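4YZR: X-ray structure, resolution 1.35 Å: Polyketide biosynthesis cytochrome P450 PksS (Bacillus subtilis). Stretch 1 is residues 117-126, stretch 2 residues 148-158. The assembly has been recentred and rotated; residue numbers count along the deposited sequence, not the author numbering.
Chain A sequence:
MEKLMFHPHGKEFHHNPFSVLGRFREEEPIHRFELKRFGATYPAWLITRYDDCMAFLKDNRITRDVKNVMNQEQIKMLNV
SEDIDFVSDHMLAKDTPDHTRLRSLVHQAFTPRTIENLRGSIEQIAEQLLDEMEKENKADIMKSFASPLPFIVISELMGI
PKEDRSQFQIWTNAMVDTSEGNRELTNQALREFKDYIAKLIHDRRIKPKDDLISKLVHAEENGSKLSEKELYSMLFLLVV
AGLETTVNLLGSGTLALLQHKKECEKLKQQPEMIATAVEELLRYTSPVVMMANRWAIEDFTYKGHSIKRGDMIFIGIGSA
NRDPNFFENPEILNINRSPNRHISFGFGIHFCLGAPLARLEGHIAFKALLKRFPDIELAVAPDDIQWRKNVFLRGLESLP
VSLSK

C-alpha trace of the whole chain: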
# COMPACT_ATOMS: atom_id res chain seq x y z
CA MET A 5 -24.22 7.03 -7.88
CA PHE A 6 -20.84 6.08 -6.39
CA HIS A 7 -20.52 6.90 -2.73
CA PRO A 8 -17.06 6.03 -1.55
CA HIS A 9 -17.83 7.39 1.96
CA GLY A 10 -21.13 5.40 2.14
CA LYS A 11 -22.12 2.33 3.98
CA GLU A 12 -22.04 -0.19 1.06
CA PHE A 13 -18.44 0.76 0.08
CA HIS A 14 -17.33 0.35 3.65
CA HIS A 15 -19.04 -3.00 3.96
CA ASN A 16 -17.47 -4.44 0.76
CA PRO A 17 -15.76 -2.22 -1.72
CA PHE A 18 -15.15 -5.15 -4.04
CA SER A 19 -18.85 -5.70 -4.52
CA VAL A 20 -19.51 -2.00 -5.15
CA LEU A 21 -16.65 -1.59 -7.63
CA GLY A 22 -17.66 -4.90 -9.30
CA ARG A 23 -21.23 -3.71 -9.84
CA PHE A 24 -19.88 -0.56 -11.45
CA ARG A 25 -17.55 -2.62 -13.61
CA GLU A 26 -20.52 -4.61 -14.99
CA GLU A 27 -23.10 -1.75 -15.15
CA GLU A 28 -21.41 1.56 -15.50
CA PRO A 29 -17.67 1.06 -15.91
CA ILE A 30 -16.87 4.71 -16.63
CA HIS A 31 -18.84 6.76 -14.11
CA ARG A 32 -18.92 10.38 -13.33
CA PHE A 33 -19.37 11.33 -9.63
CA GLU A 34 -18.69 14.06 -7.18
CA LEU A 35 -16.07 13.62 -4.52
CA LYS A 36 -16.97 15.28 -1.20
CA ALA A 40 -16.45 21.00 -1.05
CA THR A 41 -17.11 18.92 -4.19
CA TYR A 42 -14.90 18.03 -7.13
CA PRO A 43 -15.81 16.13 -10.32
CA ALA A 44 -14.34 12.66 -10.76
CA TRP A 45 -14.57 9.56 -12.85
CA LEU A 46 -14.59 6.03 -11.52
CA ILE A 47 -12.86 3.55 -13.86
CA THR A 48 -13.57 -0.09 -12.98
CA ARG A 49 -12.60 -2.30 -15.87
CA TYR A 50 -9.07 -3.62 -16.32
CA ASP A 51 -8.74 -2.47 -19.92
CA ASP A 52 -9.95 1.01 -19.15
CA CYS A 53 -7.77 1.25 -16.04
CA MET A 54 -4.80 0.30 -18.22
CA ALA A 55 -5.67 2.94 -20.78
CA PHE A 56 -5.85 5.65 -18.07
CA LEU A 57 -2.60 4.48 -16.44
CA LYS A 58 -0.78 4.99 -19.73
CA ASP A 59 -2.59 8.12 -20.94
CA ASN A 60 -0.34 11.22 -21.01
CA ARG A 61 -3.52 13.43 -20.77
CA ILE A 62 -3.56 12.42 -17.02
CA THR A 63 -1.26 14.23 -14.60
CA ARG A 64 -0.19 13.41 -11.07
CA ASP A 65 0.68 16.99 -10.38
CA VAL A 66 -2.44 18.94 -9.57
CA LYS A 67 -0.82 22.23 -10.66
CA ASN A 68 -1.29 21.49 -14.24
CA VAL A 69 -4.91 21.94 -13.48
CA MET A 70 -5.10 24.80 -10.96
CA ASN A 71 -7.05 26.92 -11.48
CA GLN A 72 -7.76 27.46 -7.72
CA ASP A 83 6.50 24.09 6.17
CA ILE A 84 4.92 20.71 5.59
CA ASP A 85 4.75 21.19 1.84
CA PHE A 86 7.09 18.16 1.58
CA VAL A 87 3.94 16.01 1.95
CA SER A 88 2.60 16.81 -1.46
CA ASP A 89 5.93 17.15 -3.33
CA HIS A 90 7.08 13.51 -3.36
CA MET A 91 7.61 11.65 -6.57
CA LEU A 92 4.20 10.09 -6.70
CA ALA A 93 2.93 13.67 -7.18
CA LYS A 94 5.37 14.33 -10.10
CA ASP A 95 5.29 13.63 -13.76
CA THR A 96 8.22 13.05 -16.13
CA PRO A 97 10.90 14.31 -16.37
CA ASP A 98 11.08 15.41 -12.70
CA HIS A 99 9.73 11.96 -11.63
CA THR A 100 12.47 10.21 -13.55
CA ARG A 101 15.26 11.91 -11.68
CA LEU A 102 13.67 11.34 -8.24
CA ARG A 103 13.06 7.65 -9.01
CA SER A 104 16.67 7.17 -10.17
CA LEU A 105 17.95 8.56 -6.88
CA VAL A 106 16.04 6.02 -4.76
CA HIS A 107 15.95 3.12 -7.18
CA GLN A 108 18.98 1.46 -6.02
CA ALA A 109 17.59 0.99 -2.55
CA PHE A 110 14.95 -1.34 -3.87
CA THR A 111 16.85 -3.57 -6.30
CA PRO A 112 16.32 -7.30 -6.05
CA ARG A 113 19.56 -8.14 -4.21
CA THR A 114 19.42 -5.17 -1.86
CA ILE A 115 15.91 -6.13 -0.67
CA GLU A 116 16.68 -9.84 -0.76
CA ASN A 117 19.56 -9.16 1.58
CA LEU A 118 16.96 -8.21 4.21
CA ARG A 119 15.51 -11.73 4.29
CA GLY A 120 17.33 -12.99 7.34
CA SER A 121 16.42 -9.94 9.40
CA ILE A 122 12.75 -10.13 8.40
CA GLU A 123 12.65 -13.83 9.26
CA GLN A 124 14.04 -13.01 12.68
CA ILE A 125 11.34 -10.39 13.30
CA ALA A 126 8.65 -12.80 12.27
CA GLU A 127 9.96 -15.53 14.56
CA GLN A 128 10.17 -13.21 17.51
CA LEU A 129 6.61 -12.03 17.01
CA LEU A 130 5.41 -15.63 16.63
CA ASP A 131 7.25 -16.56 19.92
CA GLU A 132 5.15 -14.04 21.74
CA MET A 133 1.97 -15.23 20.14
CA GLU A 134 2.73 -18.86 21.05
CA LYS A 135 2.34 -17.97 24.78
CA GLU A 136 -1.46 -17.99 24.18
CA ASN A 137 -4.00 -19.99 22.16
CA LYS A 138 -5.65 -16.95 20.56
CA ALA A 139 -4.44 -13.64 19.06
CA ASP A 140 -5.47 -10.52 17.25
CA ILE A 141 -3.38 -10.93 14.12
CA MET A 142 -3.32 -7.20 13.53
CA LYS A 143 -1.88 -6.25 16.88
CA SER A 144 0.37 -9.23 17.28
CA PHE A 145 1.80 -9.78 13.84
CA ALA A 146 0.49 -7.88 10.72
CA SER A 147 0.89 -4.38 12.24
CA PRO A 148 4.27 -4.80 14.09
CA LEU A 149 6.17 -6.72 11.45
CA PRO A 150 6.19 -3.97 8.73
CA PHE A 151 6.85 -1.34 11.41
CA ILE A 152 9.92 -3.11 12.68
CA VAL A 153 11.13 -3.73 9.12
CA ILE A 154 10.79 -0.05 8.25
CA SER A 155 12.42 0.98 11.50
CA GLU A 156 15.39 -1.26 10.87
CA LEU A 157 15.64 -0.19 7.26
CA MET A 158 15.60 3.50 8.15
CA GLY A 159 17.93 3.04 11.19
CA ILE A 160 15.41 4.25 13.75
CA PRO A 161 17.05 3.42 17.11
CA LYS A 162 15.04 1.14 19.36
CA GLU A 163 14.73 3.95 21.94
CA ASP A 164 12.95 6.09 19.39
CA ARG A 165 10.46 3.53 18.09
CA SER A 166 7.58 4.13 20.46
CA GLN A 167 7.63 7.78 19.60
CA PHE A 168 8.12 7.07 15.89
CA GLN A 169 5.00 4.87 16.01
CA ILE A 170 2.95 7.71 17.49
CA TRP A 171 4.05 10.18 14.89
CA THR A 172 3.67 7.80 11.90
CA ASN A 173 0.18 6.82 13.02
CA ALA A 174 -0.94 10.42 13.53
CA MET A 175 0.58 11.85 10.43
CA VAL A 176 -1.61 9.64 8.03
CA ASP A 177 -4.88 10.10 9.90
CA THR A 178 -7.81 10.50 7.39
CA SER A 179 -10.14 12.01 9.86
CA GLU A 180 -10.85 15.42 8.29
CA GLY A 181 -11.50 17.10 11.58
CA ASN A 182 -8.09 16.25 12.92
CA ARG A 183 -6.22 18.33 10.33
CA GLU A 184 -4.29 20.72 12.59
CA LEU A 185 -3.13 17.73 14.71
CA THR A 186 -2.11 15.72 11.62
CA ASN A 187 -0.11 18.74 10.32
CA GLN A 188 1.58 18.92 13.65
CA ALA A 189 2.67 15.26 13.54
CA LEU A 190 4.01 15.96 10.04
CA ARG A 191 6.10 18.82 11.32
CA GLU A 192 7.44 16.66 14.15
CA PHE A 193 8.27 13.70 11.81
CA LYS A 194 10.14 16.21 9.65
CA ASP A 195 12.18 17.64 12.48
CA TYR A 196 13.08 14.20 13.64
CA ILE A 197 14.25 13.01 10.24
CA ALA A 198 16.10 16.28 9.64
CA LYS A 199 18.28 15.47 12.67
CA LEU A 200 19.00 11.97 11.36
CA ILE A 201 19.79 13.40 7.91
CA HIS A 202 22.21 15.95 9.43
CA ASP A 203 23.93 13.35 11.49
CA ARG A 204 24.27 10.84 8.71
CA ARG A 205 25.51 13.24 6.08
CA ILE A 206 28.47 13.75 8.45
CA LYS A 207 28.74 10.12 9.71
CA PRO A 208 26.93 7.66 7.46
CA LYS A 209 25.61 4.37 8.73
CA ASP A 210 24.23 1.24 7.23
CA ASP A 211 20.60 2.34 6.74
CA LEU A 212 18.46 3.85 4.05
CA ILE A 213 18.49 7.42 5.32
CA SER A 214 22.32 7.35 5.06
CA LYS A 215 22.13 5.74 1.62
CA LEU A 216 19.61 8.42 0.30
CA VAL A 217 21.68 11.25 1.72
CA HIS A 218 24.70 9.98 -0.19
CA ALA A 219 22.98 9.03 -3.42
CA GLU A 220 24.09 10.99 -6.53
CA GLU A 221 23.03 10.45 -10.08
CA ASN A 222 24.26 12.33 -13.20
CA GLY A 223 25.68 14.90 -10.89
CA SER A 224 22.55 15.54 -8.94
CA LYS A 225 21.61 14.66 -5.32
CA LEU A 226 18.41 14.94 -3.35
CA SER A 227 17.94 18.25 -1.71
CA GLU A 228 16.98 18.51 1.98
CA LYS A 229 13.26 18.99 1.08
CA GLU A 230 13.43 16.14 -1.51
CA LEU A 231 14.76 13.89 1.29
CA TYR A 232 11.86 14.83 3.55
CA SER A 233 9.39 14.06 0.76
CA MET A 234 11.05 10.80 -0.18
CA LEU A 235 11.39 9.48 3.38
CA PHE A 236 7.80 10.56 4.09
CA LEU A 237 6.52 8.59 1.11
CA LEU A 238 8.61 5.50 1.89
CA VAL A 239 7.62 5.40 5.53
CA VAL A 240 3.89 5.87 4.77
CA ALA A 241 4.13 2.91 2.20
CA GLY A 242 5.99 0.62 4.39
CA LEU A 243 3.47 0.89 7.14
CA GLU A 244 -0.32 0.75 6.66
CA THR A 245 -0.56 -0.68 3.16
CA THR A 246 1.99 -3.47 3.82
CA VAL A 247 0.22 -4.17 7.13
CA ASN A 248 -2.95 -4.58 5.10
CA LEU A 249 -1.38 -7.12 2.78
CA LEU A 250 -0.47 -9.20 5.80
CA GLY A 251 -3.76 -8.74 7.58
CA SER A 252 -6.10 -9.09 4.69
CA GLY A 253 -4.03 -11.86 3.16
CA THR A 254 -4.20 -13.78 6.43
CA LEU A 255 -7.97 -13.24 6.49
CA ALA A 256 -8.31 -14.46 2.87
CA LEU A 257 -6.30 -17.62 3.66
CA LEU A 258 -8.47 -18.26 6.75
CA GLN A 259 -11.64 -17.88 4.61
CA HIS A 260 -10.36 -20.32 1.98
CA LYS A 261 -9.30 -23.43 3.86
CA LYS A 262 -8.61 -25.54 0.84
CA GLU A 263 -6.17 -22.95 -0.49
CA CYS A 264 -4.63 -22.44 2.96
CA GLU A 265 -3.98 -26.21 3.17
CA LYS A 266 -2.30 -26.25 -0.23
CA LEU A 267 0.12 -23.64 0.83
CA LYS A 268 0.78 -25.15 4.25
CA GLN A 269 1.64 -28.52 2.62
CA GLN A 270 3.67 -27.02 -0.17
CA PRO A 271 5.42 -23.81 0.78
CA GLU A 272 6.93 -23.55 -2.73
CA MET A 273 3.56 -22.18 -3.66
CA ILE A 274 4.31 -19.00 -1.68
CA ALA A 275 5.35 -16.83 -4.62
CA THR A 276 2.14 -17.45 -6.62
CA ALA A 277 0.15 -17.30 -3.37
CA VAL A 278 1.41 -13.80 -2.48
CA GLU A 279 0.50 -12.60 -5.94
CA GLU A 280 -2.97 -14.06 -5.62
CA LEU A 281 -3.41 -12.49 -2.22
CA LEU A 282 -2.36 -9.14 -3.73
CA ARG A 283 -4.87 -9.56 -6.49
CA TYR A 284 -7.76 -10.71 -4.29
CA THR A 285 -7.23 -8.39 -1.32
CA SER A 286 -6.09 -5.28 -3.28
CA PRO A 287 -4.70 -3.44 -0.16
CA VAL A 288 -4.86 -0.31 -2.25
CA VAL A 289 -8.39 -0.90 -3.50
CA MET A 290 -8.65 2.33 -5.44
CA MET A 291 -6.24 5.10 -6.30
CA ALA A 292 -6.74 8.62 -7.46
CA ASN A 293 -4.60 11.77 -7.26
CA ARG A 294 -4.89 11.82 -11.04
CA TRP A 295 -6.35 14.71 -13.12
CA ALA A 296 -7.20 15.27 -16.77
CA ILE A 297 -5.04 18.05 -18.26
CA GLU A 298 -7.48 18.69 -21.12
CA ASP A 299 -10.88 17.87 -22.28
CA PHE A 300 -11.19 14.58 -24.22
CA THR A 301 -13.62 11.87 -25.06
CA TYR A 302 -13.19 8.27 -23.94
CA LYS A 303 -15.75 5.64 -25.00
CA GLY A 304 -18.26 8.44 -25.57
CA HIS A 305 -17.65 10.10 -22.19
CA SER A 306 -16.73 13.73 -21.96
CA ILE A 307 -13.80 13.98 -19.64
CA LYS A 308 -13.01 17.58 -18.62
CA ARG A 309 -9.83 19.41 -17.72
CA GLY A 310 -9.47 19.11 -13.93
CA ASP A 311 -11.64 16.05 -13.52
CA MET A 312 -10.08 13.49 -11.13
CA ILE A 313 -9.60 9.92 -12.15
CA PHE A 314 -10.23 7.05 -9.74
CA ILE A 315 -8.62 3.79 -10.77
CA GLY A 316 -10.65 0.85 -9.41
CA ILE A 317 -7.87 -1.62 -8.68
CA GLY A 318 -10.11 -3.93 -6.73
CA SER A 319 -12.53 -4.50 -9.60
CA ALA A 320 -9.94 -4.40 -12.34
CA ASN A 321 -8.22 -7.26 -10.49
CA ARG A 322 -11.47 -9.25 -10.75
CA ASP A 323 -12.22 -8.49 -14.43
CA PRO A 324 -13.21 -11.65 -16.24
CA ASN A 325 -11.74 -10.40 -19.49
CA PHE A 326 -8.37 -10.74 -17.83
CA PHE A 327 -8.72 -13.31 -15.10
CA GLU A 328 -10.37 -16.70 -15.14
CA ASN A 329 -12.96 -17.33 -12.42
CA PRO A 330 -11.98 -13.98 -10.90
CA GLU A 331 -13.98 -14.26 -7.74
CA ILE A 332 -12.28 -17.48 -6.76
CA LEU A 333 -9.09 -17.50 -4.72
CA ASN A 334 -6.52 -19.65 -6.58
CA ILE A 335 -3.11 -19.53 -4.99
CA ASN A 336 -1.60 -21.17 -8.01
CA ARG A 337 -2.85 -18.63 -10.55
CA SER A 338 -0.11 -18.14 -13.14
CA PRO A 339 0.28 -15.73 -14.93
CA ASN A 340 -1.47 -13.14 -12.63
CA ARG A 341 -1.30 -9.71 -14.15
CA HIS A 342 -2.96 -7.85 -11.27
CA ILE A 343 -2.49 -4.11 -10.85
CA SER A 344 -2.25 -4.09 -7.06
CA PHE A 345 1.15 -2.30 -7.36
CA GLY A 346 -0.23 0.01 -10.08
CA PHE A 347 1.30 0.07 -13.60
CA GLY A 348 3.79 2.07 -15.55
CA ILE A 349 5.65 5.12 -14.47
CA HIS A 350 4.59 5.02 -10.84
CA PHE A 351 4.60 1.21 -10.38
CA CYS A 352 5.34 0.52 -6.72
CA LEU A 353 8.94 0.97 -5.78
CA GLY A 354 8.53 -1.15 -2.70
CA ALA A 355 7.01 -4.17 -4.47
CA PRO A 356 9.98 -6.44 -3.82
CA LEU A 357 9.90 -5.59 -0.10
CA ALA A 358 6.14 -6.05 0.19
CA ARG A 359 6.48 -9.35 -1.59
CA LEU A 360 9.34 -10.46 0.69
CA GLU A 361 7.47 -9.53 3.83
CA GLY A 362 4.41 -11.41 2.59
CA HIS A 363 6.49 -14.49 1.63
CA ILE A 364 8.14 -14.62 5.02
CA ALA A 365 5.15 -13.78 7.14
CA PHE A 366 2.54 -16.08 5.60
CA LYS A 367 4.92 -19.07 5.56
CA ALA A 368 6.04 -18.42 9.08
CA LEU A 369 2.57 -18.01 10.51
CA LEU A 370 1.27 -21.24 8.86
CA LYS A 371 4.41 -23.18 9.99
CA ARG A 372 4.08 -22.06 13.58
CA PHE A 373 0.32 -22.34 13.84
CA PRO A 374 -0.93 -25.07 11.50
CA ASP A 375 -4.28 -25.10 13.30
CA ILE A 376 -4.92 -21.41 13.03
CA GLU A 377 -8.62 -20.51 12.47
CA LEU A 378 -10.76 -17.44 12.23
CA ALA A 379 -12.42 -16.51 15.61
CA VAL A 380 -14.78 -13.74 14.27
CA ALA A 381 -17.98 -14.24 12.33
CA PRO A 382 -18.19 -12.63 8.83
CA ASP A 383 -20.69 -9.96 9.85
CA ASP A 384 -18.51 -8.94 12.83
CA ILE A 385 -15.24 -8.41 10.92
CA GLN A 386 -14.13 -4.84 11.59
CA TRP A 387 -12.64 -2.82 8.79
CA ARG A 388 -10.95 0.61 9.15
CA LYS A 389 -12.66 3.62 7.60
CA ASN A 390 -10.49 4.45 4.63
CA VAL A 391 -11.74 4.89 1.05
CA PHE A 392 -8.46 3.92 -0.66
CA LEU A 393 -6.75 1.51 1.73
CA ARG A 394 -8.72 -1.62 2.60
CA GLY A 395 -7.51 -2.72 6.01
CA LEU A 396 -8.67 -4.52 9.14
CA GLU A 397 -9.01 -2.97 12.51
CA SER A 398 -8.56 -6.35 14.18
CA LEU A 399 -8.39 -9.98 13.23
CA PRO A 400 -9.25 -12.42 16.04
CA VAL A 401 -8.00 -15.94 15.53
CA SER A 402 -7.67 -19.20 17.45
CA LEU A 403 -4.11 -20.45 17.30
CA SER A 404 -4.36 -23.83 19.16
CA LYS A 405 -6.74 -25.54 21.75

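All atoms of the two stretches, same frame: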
# COMPACT_ATOMS: atom_id res chain seq x y z
N ASN A 117 18.59 -9.18 0.47
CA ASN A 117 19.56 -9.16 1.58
C ASN A 117 18.95 -8.92 2.96
O ASN A 117 19.54 -9.28 3.99
CB ASN A 117 20.73 -8.23 1.35
CG ASN A 117 21.69 -8.70 0.28
OD1 ASN A 117 21.71 -9.88 -0.11
ND2 ASN A 117 22.52 -7.79 -0.18
N LEU A 118 17.71 -8.40 2.96
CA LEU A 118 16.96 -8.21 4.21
C LEU A 118 16.27 -9.45 4.71
O LEU A 118 15.76 -9.47 5.83
CB LEU A 118 15.87 -7.13 4.02
CG LEU A 118 16.42 -5.78 3.56
CD1 LEU A 118 15.21 -4.87 3.31
CD2 LEU A 118 17.31 -5.18 4.63
N ARG A 119 16.29 -10.52 3.97
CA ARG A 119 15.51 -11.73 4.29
C ARG A 119 15.76 -12.23 5.66
O ARG A 119 14.85 -12.45 6.47
CB ARG A 119 15.78 -12.86 3.26
CG ARG A 119 15.16 -14.17 3.69
CD ARG A 119 15.33 -15.28 2.60
NE ARG A 119 14.76 -14.90 1.36
CZ ARG A 119 13.60 -15.12 0.79
NH1 ARG A 119 12.66 -15.67 1.38
NH2 ARG A 119 13.39 -14.63 -0.44
N GLY A 120 17.02 -12.42 6.03
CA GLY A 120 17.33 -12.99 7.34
C GLY A 120 16.81 -12.14 8.47
O GLY A 120 16.22 -12.64 9.48
N SER A 121 16.93 -10.86 8.39
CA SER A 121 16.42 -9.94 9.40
C SER A 121 14.91 -9.92 9.50
O SER A 121 14.39 -9.82 10.61
CB SER A 121 16.87 -8.51 9.17
OG SER A 121 16.34 -7.90 8.05
N ILE A 122 14.21 -10.09 8.39
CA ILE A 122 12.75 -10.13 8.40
C ILE A 122 12.29 -11.47 8.98
O ILE A 122 11.32 -11.51 9.77
CB ILE A 122 12.18 -9.86 7.03
CG1 ILE A 122 12.62 -8.47 6.53
CG2 ILE A 122 10.65 -10.02 7.06
CD1 ILE A 122 12.28 -8.21 5.10
N GLU A 123 12.96 -12.55 8.65
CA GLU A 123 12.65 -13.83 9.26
C GLU A 123 12.82 -13.73 10.75
O GLU A 123 11.98 -14.29 11.49
CB GLU A 123 13.61 -14.92 8.68
CG GLU A 123 13.23 -15.33 7.27
CD GLU A 123 14.21 -16.21 6.50
OE1 GLU A 123 15.33 -16.31 6.95
OE2 GLU A 123 13.87 -16.69 5.43
N GLN A 124 13.79 -13.07 11.26
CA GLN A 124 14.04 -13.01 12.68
C GLN A 124 12.94 -12.24 13.34
O GLN A 124 12.47 -12.65 14.41
CB GLN A 124 15.39 -12.36 13.01
CG GLN A 124 16.51 -13.25 12.72
CD GLN A 124 17.78 -12.53 13.09
OE1 GLN A 124 18.00 -12.29 14.29
NE2 GLN A 124 18.59 -12.13 12.09
N ILE A 125 12.49 -11.16 12.74
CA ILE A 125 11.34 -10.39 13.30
C ILE A 125 10.14 -11.22 13.32
O ILE A 125 9.41 -11.29 14.38
CB ILE A 125 11.09 -9.09 12.47
CG1 ILE A 125 12.28 -8.16 12.56
CG2 ILE A 125 9.81 -8.39 12.88
CD1 ILE A 125 12.29 -7.16 11.41
N ALA A 126 9.82 -11.93 12.30
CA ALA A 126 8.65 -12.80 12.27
C ALA A 126 8.70 -13.83 13.37
O ALA A 126 7.70 -14.03 14.08
CB ALA A 126 8.40 -13.48 10.93
N PRO A 148 2.87 -5.04 13.62
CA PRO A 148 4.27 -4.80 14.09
C PRO A 148 5.30 -5.20 13.11
O PRO A 148 6.30 -4.54 13.01
CB PRO A 148 4.38 -5.59 15.42
CG PRO A 148 3.22 -6.52 15.36
CD PRO A 148 2.13 -5.93 14.57
N LEU A 149 5.10 -6.23 12.30
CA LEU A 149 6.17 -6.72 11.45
C LEU A 149 6.63 -5.64 10.47
O LEU A 149 7.83 -5.28 10.46
CB LEU A 149 5.89 -8.04 10.81
CG LEU A 149 6.98 -8.61 9.93
CD1 LEU A 149 7.09 -10.18 9.96
CD2 LEU A 149 7.01 -8.14 8.53
N PRO A 150 5.74 -5.00 9.70
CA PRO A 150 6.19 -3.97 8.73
C PRO A 150 6.80 -2.81 9.47
O PRO A 150 7.72 -2.15 8.92
CB PRO A 150 4.95 -3.65 7.97
CG PRO A 150 4.10 -4.92 8.07
CD PRO A 150 4.31 -5.34 9.49
N PHE A 151 6.27 -2.44 10.63
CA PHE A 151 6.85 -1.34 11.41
C PHE A 151 8.26 -1.62 11.82
O PHE A 151 9.13 -0.70 11.71
CB PHE A 151 5.97 -1.02 12.61
CG PHE A 151 6.52 0.12 13.47
CD1 PHE A 151 6.24 1.40 13.13
CD2 PHE A 151 7.35 -0.15 14.48
CE1 PHE A 151 6.84 2.44 13.93
CE2 PHE A 151 7.88 0.84 15.25
CZ PHE A 151 7.66 2.09 14.93
N ILE A 152 8.55 -2.81 12.28
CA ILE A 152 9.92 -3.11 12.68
C ILE A 152 10.84 -3.16 11.44
O ILE A 152 11.96 -2.69 11.48
CB ILE A 152 10.02 -4.40 13.51
CG1 ILE A 152 9.10 -4.25 14.79
CG2 ILE A 152 11.47 -4.71 13.90
CD1 ILE A 152 8.86 -5.57 15.45
N VAL A 153 10.35 -3.74 10.35
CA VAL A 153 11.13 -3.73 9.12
C VAL A 153 11.49 -2.36 8.68
O VAL A 153 12.66 -2.04 8.37
CB VAL A 153 10.36 -4.50 8.02
CG1 VAL A 153 11.15 -4.26 6.68
CG2 VAL A 153 10.29 -5.98 8.40
N ILE A 154 10.54 -1.44 8.63
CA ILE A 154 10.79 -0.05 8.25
C ILE A 154 11.71 0.60 9.22
O ILE A 154 12.60 1.39 8.79
CB ILE A 154 9.48 0.80 8.13
CG1 ILE A 154 8.91 0.59 6.83
CG2 ILE A 154 9.68 2.33 8.42
CD1 ILE A 154 9.75 1.24 5.73
N SER A 155 11.51 0.43 10.45
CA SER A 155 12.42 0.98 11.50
C SER A 155 13.80 0.51 11.30
O SER A 155 14.74 1.34 11.35
CB SER A 155 11.97 0.62 12.89
OG SER A 155 10.71 1.22 13.21
N GLU A 156 14.03 -0.74 11.13
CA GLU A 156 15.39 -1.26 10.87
C GLU A 156 15.93 -0.71 9.60
O GLU A 156 17.12 -0.29 9.55
CB GLU A 156 15.39 -2.78 10.85
CG GLU A 156 15.17 -3.48 12.17
CD GLU A 156 15.39 -4.98 12.15
OE1 GLU A 156 15.72 -5.51 11.13
OE2 GLU A 156 15.32 -5.60 13.24
N LEU A 157 15.11 -0.65 8.54
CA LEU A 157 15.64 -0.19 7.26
C LEU A 157 16.07 1.27 7.32
O LEU A 157 17.09 1.65 6.73
CB LEU A 157 14.54 -0.39 6.21
CG LEU A 157 14.87 0.06 4.80
CD1 LEU A 157 16.00 -0.72 4.23
CD2 LEU A 157 13.68 -0.07 3.92
N MET A 158 15.32 2.10 8.01
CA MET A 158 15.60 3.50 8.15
C MET A 158 16.62 3.80 9.32
O MET A 158 16.95 4.98 9.55
CB MET A 158 14.36 4.29 8.42
CG MET A 158 13.35 4.19 7.33
SD MET A 158 13.87 5.01 5.84
CE MET A 158 12.50 4.62 4.74
O HOH W 1 14.46 -6.09 8.81
O HOH W 2 15.76 -8.35 12.59

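Which bump fills which hollow? The main knob is Ile125, whose CA-to-CB bond points toward the second helix and whose side chain sits in a hole framed by Leu149, Ile152, Val153 and Glu156. These four residues follow the i, i+3, i+4, i+7 spacing that leaves a pocket on a helix surface. With chi1 in m and chi2 in t, Ile125 places CD1 3.6 Å from Ile152 CG2 and 3.8 Å from Val153 CG2, while its other branch, CG2, lies 4.1 Å from Leu149 CG. It is the residue most covered by the opposing stretch.

How does the packing continue along the helices? Their directions differ by 141°, so later residues of one face earlier residues of the other. Toward the end of the first stretch, Ala126 offers a small methyl, and Leu149 fills the space beside it, with Leu149 CD1 3.7 Å from Ala126 CB. The CA-to-CB bond of Leu149 points sideways, but the end of its side chain comes nearer. Ile122 packs beside Val153, with Ile122 CG1 3.9 Å from Val153 CG2.

Where does the fit loosen? At the other end Leu118 meets Leu157 through their CD1 atoms at 4.3 Å. The CA atoms of Leu118 and Leu157 are 8.7 Å apart, against 6.6 Å for those of Ile122 and Val153, so here the backbones lie farther apart and the leucine tips span the gap.

What joins the polar margin? No direct hydrogen bond crosses between the stretches; water does the bridging. Water 1 donates to Ser121 OG and to Glu156 OE1, each 2.7 Å from its oxygen. Ser121 OG in turn donates to Leu118 O at 2.8 Å, leaving the hydroxyl oxygen to accept from the water.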